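Local coordinates for protein Hen1 (Anabaena variabilis, PDB 3JWH) that probably transfers a methyl group from S-adenosylmethionine to the 2'-hydroxyl of the 3'-terminal nucleotide of RNA, at residues F100-E113 with L127-P141. Residues are numbered along the deposited sequence; the frame is centred on the assembly and turned at random.
With SAH (S-adenosyl-L-homocysteine), chain C.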
loop_
_atom_site.group_PDB
_atom_site.type_symbol
_atom_site.label_atom_id
_atom_site.label_comp_id
_atom_site.label_asym_id
_atom_site.label_seq_id
_atom_site.Cartn_x
_atom_site.Cartn_y
_atom_site.Cartn_z
ATOM N N PHE A 100 7.261 12.799 2.421
ATOM C CA PHE A 100 7.032 11.581 1.644
ATOM C C PHE A 100 8.295 11.152 0.875
ATOM O O PHE A 100 8.283 10.135 0.185
ATOM C CB PHE A 100 5.913 11.791 0.621
ATOM C CG PHE A 100 4.546 12.014 1.211
ATOM C CD1 PHE A 100 4.322 11.948 2.579
ATOM C CD2 PHE A 100 3.473 12.298 0.369
ATOM C CE1 PHE A 100 3.043 12.166 3.109
ATOM C CE2 PHE A 100 2.189 12.517 0.879
ATOM C CZ PHE A 100 1.971 12.452 2.249
ATOM N N HIS A 101 9.376 11.921 0.987
ATOM C CA HIS A 101 10.626 11.615 0.274
ATOM C C HIS A 101 11.583 10.673 0.986
ATOM O O HIS A 101 11.529 10.494 2.203
ATOM C CB HIS A 101 11.436 12.898 -0.004
ATOM C CG HIS A 101 10.814 13.827 -0.996
ATOM N ND1 HIS A 101 10.475 13.436 -2.272
ATOM C CD2 HIS A 101 10.529 15.152 -0.919
ATOM C CE1 HIS A 101 10.010 14.478 -2.941
ATOM N NE2 HIS A 101 10.033 15.532 -2.144
ATOM N N GLY A 102 12.488 10.104 0.197
ATOM C CA GLY A 102 13.526 9.250 0.729
ATOM C C GLY A 102 13.252 7.839 1.180
ATOM O O GLY A 102 14.148 7.234 1.764
ATOM N N TYR A 103 12.051 7.307 0.940
ATOM C CA TYR A 103 11.730 5.933 1.360
ATOM C C TYR A 103 12.052 4.892 0.285
ATOM O O TYR A 103 12.075 5.181 -0.909
ATOM C CB TYR A 103 10.236 5.804 1.727
ATOM C CG TYR A 103 9.851 6.479 3.016
ATOM C CD1 TYR A 103 9.966 5.813 4.243
ATOM C CD2 TYR A 103 9.432 7.805 3.025
ATOM C CE1 TYR A 103 9.671 6.459 5.447
ATOM C CE2 TYR A 103 9.138 8.462 4.221
ATOM C CZ TYR A 103 9.256 7.798 5.417
ATOM O OH TYR A 103 8.933 8.439 6.588
ATOM N N ASP A 104 12.316 3.672 0.721
ATOM C CA ASP A 104 12.591 2.604 -0.229
ATOM C C ASP A 104 11.312 2.196 -0.951
ATOM O O ASP A 104 11.331 1.890 -2.137
ATOM C CB ASP A 104 13.159 1.389 0.489
ATOM C CG ASP A 104 14.500 1.657 1.098
ATOM O OD1 ASP A 104 15.293 2.374 0.462
ATOM O OD2 ASP A 104 14.771 1.146 2.201
ATOM N N ALA A 105 10.203 2.205 -0.220
ATOM C CA ALA A 105 8.919 1.793 -0.774
ATOM C C ALA A 105 7.735 2.508 -0.150
ATOM O O ALA A 105 7.781 2.961 0.995
ATOM C CB ALA A 105 8.747 0.278 -0.589
ATOM N N ALA A 106 6.676 2.608 -0.937
ATOM C CA ALA A 106 5.430 3.194 -0.505
ATOM C C ALA A 106 4.386 2.082 -0.696
ATOM O O ALA A 106 4.400 1.381 -1.709
ATOM C CB ALA A 106 5.087 4.371 -1.384
ATOM N N THR A 107 3.506 1.888 0.274
ATOM C CA THR A 107 2.463 0.875 0.108
ATOM C C THR A 107 1.138 1.608 0.102
ATOM O O THR A 107 0.927 2.523 0.884
ATOM C CB THR A 107 2.459 -0.174 1.248
ATOM O OG1 THR A 107 2.371 0.489 2.518
ATOM C CG2 THR A 107 3.712 -1.037 1.190
ATOM N N VAL A 108 0.248 1.213 -0.792
ATOM C CA VAL A 108 -1.065 1.835 -0.910
ATOM C C VAL A 108 -2.007 0.616 -0.876
ATOM O O VAL A 108 -2.335 0.037 -1.917
ATOM C CB VAL A 108 -1.192 2.576 -2.272
ATOM C CG1 VAL A 108 -2.380 3.484 -2.255
ATOM C CG2 VAL A 108 0.099 3.338 -2.589
ATOM N N ILE A 109 -2.430 0.240 0.324
ATOM C CA ILE A 109 -3.260 -0.940 0.536
ATOM C C ILE A 109 -4.742 -0.674 0.680
ATOM O O ILE A 109 -5.182 -0.042 1.644
ATOM C CB ILE A 109 -2.792 -1.692 1.780
ATOM C CG1 ILE A 109 -1.271 -1.788 1.767
ATOM C CG2 ILE A 109 -3.391 -3.107 1.810
ATOM C CD1 ILE A 109 -0.689 -2.469 0.528
ATOM N N GLU A 110 -5.512 -1.166 -0.284
ATOM C CA GLU A 110 -6.954 -0.981 -0.265
ATOM C C GLU A 110 -7.276 0.505 -0.107
ATOM O O GLU A 110 -8.089 0.901 0.738
ATOM C CB GLU A 110 -7.568 -1.785 0.886
ATOM C CG GLU A 110 -7.109 -3.261 0.928
ATOM C CD GLU A 110 -7.456 -4.056 -0.344
ATOM O OE1 GLU A 110 -8.659 -4.250 -0.635
ATOM O OE2 GLU A 110 -6.526 -4.491 -1.052
ATOM N N VAL A 111 -6.630 1.324 -0.931
ATOM C CA VAL A 111 -6.839 2.760 -0.888
ATOM C C VAL A 111 -7.440 3.331 -2.162
ATOM O O VAL A 111 -8.372 4.121 -2.089
ATOM C CB VAL A 111 -5.510 3.518 -0.589
ATOM C CG1 VAL A 111 -5.687 5.008 -0.811
ATOM C CG2 VAL A 111 -5.090 3.283 0.844
ATOM N N ILE A 112 -6.921 2.929 -3.324
ATOM C CA ILE A 112 -7.398 3.475 -4.603
ATOM C C ILE A 112 -8.900 3.447 -4.871
ATOM O O ILE A 112 -9.447 4.379 -5.462
ATOM C CB ILE A 112 -6.677 2.821 -5.827
ATOM C CG1 ILE A 112 -6.875 1.303 -5.826
ATOM C CG2 ILE A 112 -5.202 3.160 -5.799
ATOM C CD1 ILE A 112 -6.276 0.621 -7.041
ATOM N N GLU A 113 -9.569 2.391 -4.443
ATOM C CA GLU A 113 -11.005 2.276 -4.658
ATOM C C GLU A 113 -11.798 3.421 -4.012
ATOM O O GLU A 113 -12.868 3.786 -4.501
ATOM C CB GLU A 113 -11.504 0.931 -4.119
ATOM C CG GLU A 113 -11.122 0.677 -2.671
ATOM C CD GLU A 113 -9.898 -0.220 -2.515
ATOM O OE1 GLU A 113 -8.889 -0.030 -3.245
ATOM O OE2 GLU A 113 -9.951 -1.118 -1.642
ATOM N N LEU A 127 2.541 10.395 -5.764
ATOM C CA LEU A 127 3.223 9.129 -5.565
ATOM C C LEU A 127 4.278 8.723 -6.607
ATOM O O LEU A 127 5.417 8.396 -6.256
ATOM C CB LEU A 127 2.168 8.016 -5.438
ATOM C CG LEU A 127 2.617 6.555 -5.463
ATOM C CD1 LEU A 127 3.434 6.213 -4.225
ATOM C CD2 LEU A 127 1.374 5.681 -5.530
ATOM N N PHE A 128 3.912 8.740 -7.881
ATOM C CA PHE A 128 4.845 8.314 -8.916
ATOM C C PHE A 128 5.752 9.380 -9.517
ATOM O O PHE A 128 6.638 9.060 -10.299
ATOM C CB PHE A 128 4.070 7.600 -10.026
ATOM C CG PHE A 128 3.388 6.334 -9.572
ATOM C CD1 PHE A 128 4.139 5.199 -9.257
ATOM C CD2 PHE A 128 2.002 6.273 -9.463
ATOM C CE1 PHE A 128 3.514 4.023 -8.843
ATOM C CE2 PHE A 128 1.371 5.105 -9.050
ATOM C CZ PHE A 128 2.126 3.977 -8.740
ATOM N N GLU A 129 5.549 10.638 -9.134
ATOM C CA GLU A 129 6.343 11.748 -9.666
ATOM C C GLU A 129 7.072 12.469 -8.537
ATOM O O GLU A 129 8.306 12.539 -8.526
ATOM C CB GLU A 129 5.417 12.714 -10.415
ATOM C CG GLU A 129 6.090 13.731 -11.324
ATOM C CD GLU A 129 5.065 14.572 -12.078
ATOM O OE1 GLU A 129 4.427 14.037 -13.009
ATOM O OE2 GLU A 129 4.877 15.759 -11.724
ATOM N N PHE A 130 6.304 12.981 -7.577
ATOM C CA PHE A 130 6.862 13.689 -6.435
ATOM C C PHE A 130 7.743 12.796 -5.540
ATOM O O PHE A 130 8.966 12.952 -5.508
ATOM C CB PHE A 130 5.723 14.305 -5.611
ATOM C CG PHE A 130 6.191 15.190 -4.498
ATOM C CD1 PHE A 130 6.852 16.389 -4.778
ATOM C CD2 PHE A 130 5.996 14.828 -3.171
ATOM C CE1 PHE A 130 7.313 17.215 -3.749
ATOM C CE2 PHE A 130 6.454 15.645 -2.133
ATOM C CZ PHE A 130 7.115 16.845 -2.426
ATOM N N ALA A 131 7.129 11.870 -4.798
ATOM C CA ALA A 131 7.897 10.989 -3.914
ATOM C C ALA A 131 8.837 10.118 -4.740
ATOM O O ALA A 131 10.042 10.069 -4.504
ATOM C CB ALA A 131 6.950 10.117 -3.091
ATOM N N GLN A 132 8.260 9.447 -5.730
ATOM C CA GLN A 132 8.988 8.581 -6.630
ATOM C C GLN A 132 9.874 7.558 -5.932
ATOM O O GLN A 132 11.064 7.488 -6.195
ATOM C CB GLN A 132 9.825 9.422 -7.598
ATOM C CG GLN A 132 10.144 8.742 -8.916
ATOM C CD GLN A 132 10.628 9.723 -9.983
ATOM O OE1 GLN A 132 10.177 10.864 -10.044
ATOM N NE2 GLN A 132 11.520 9.270 -10.839
ATOM N N PRO A 133 9.306 6.743 -5.020
ATOM C CA PRO A 133 10.166 5.760 -4.372
ATOM C C PRO A 133 10.579 4.647 -5.359
ATOM O O PRO A 133 10.008 4.520 -6.437
ATOM C CB PRO A 133 9.299 5.241 -3.205
ATOM C CG PRO A 133 7.900 5.420 -3.707
ATOM C CD PRO A 133 7.934 6.724 -4.473
ATOM N N LYS A 134 11.589 3.873 -4.997
ATOM C CA LYS A 134 12.039 2.784 -5.854
ATOM C C LYS A 134 10.927 1.740 -6.032
ATOM O O LYS A 134 10.705 1.239 -7.135
ATOM C CB LYS A 134 13.265 2.110 -5.243
ATOM C CG LYS A 134 13.909 1.071 -6.158
ATOM C CD LYS A 134 15.154 0.448 -5.537
ATOM C CE LYS A 134 15.899 -0.409 -6.558
ATOM N NZ LYS A 134 17.212 -0.902 -6.032
ATOM N N ILE A 135 10.224 1.446 -4.948
ATOM C CA ILE A 135 9.155 0.447 -4.964
ATOM C C ILE A 135 7.814 1.016 -4.547
ATOM O O ILE A 135 7.751 1.820 -3.626
ATOM C CB ILE A 135 9.465 -0.722 -3.979
ATOM C CG1 ILE A 135 10.782 -1.391 -4.347
ATOM C CG2 ILE A 135 8.315 -1.723 -3.956
ATOM C CD1 ILE A 135 10.840 -1.829 -5.776
ATOM N N VAL A 136 6.751 0.593 -5.221
ATOM C CA VAL A 136 5.384 0.989 -4.865
ATOM C C VAL A 136 4.471 -0.247 -4.905
ATOM O O VAL A 136 4.321 -0.873 -5.951
ATOM C CB VAL A 136 4.763 2.013 -5.834
ATOM C CG1 VAL A 136 3.429 2.451 -5.288
ATOM C CG2 VAL A 136 5.688 3.209 -6.033
ATOM N N ILE A 137 3.852 -0.588 -3.784
ATOM C CA ILE A 137 2.950 -1.727 -3.760
ATOM C C ILE A 137 1.521 -1.241 -3.569
ATOM O O ILE A 137 1.222 -0.530 -2.618
ATOM C CB ILE A 137 3.354 -2.736 -2.649
ATOM C CG1 ILE A 137 4.715 -3.328 -2.992
ATOM C CG2 ILE A 137 2.296 -3.868 -2.537
ATOM C CD1 ILE A 137 5.682 -3.417 -1.813
ATOM N N VAL A 138 0.658 -1.606 -4.516
ATOM C CA VAL A 138 -0.758 -1.237 -4.518
ATOM C C VAL A 138 -1.674 -2.477 -4.577
ATOM O O VAL A 138 -1.504 -3.334 -5.443
ATOM C CB VAL A 138 -1.089 -0.377 -5.756
ATOM C CG1 VAL A 138 -2.580 0.019 -5.741
ATOM C CG2 VAL A 138 -0.178 0.841 -5.804
ATOM N N THR A 139 -2.640 -2.585 -3.668
ATOM C CA THR A 139 -3.557 -3.720 -3.722
ATOM C C THR A 139 -4.962 -3.173 -3.736
ATOM O O THR A 139 -5.247 -2.148 -3.126
ATOM C CB THR A 139 -3.450 -4.663 -2.503
ATOM O OG1 THR A 139 -4.020 -4.027 -1.362
ATOM C CG2 THR A 139 -2.033 -5.002 -2.201
ATOM N N THR A 140 -5.853 -3.856 -4.436
ATOM C CA THR A 140 -7.237 -3.419 -4.491
ATOM C C THR A 140 -8.120 -4.661 -4.620
ATOM O O THR A 140 -7.662 -5.712 -5.072
ATOM C CB THR A 140 -7.456 -2.463 -5.671
ATOM O OG1 THR A 140 -8.699 -1.770 -5.495
ATOM C CG2 THR A 140 -7.442 -3.227 -7.001
ATOM N N PRO A 141 -9.386 -4.566 -4.206
ATOM C CA PRO A 141 -10.253 -5.747 -4.313
ATOM C C PRO A 141 -10.659 -6.080 -5.758
ATOM O O PRO A 141 -10.943 -5.184 -6.555
ATOM C CB PRO A 141 -11.467 -5.372 -3.450
ATOM C CG PRO A 141 -10.946 -4.285 -2.518
ATOM C CD PRO A 141 -10.044 -3.493 -3.443
HETATM N N SAH C . -4.752 0.375 4.456
HETATM C CA SAH C . -5.584 0.125 5.643
HETATM C CB SAH C . -7.056 0.336 5.284
HETATM C CG SAH C . -7.275 1.749 4.743
HETATM S SD SAH C . -8.995 2.094 4.219
HETATM C C SAH C . -5.393 -1.320 6.109
HETATM O O SAH C . -6.212 -2.159 5.677
HETATM O OXT SAH C . -4.438 -1.549 6.885
HETATM C "C5'" SAH C . -8.659 3.641 3.302
HETATM C "C4'" SAH C . -7.758 4.578 4.108
HETATM O "O4'" SAH C . -7.316 5.644 3.249
HETATM C "C3'" SAH C . -8.545 5.218 5.255
HETATM O "O3'" SAH C . -7.700 5.378 6.397
HETATM C "C2'" SAH C . -8.898 6.580 4.657
HETATM O "O2'" SAH C . -9.084 7.524 5.715
HETATM C "C1'" SAH C . -7.577 6.871 3.946
HETATM N N9 SAH C . -7.704 7.966 2.961
HETATM C C8 SAH C . -8.673 8.092 2.057
HETATM N N7 SAH C . -8.453 9.174 1.315
HETATM C C5 SAH C . -7.334 9.745 1.748
HETATM C C6 SAH C . -6.619 10.873 1.380
HETATM N N6 SAH C . -7.048 11.650 0.386
HETATM N N1 SAH C . -5.501 11.178 2.044
HETATM C C2 SAH C . -5.072 10.420 3.044
HETATM N N3 SAH C . -5.728 9.341 3.422
HETATM C C4 SAH C . -6.856 8.975 2.801
HETATM O O HOH W 1 13.511 4.975 -3.108
HETATM O O HOH W 2 -5.116 0.737 -3.095
#
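T139 sets OG1 between its own N and carbonyl carbon (chi1 73°), while E110 carries CG beside its backbone N and bends at chi2 (-60°), and these two turns bring hydroxyl and carboxylate together near the C-terminal ends of two parallel strands. The strands, 105-109 and 135-141, are neighbours in the Rossmann-like sheet of the methyltransferase, joined by helix 117-131 as a beta-alpha-beta crossover. They illustrate how such a sheet delivers ligand-binding groups at the C-terminal ends of its strands. I137 N bonds to A106 O (2.9 Å) and V108 N to I137 O (2.7 Å), and the same zigzag pairing runs on to E110 N and T139 O. On the crossover-helix side, L127 spreads its two methyls over the face that bears A106 and V108: CD1 lies against A106 CB, and CD2 meets V108 CG2 tip to tip at 4.0 Å. P133 lays CG on A106 CB as well. Ahead of both strands, where helix 117-131 ends, H101 NE2 sits over one face of the F130 ring, offset toward its rim, with the two ring planes at 45°.

Just past strand 105-109 the side chains add polar bonds of their own. T139 OG1 donates to the anti lone pair of E110 OE2 (2.6 Å), and that oxygen also forms a salt bridge with R17 of helix 13-27. A leucine at E110 would probably leave R17 without its countercharge and the T139 hydroxyl without this acceptor. Before the turn, I109 O accepts a hydrogen bond from the amino nitrogen N of S-adenosylhomocysteine at 2.9 Å. A water donates to V108 O and T139 O and accepts from V111 N, tying the turn back to both strands. Farther on, T140 OG1 donates to E113 OE1 at 2.9 Å, reaching it from above the carboxylate plane.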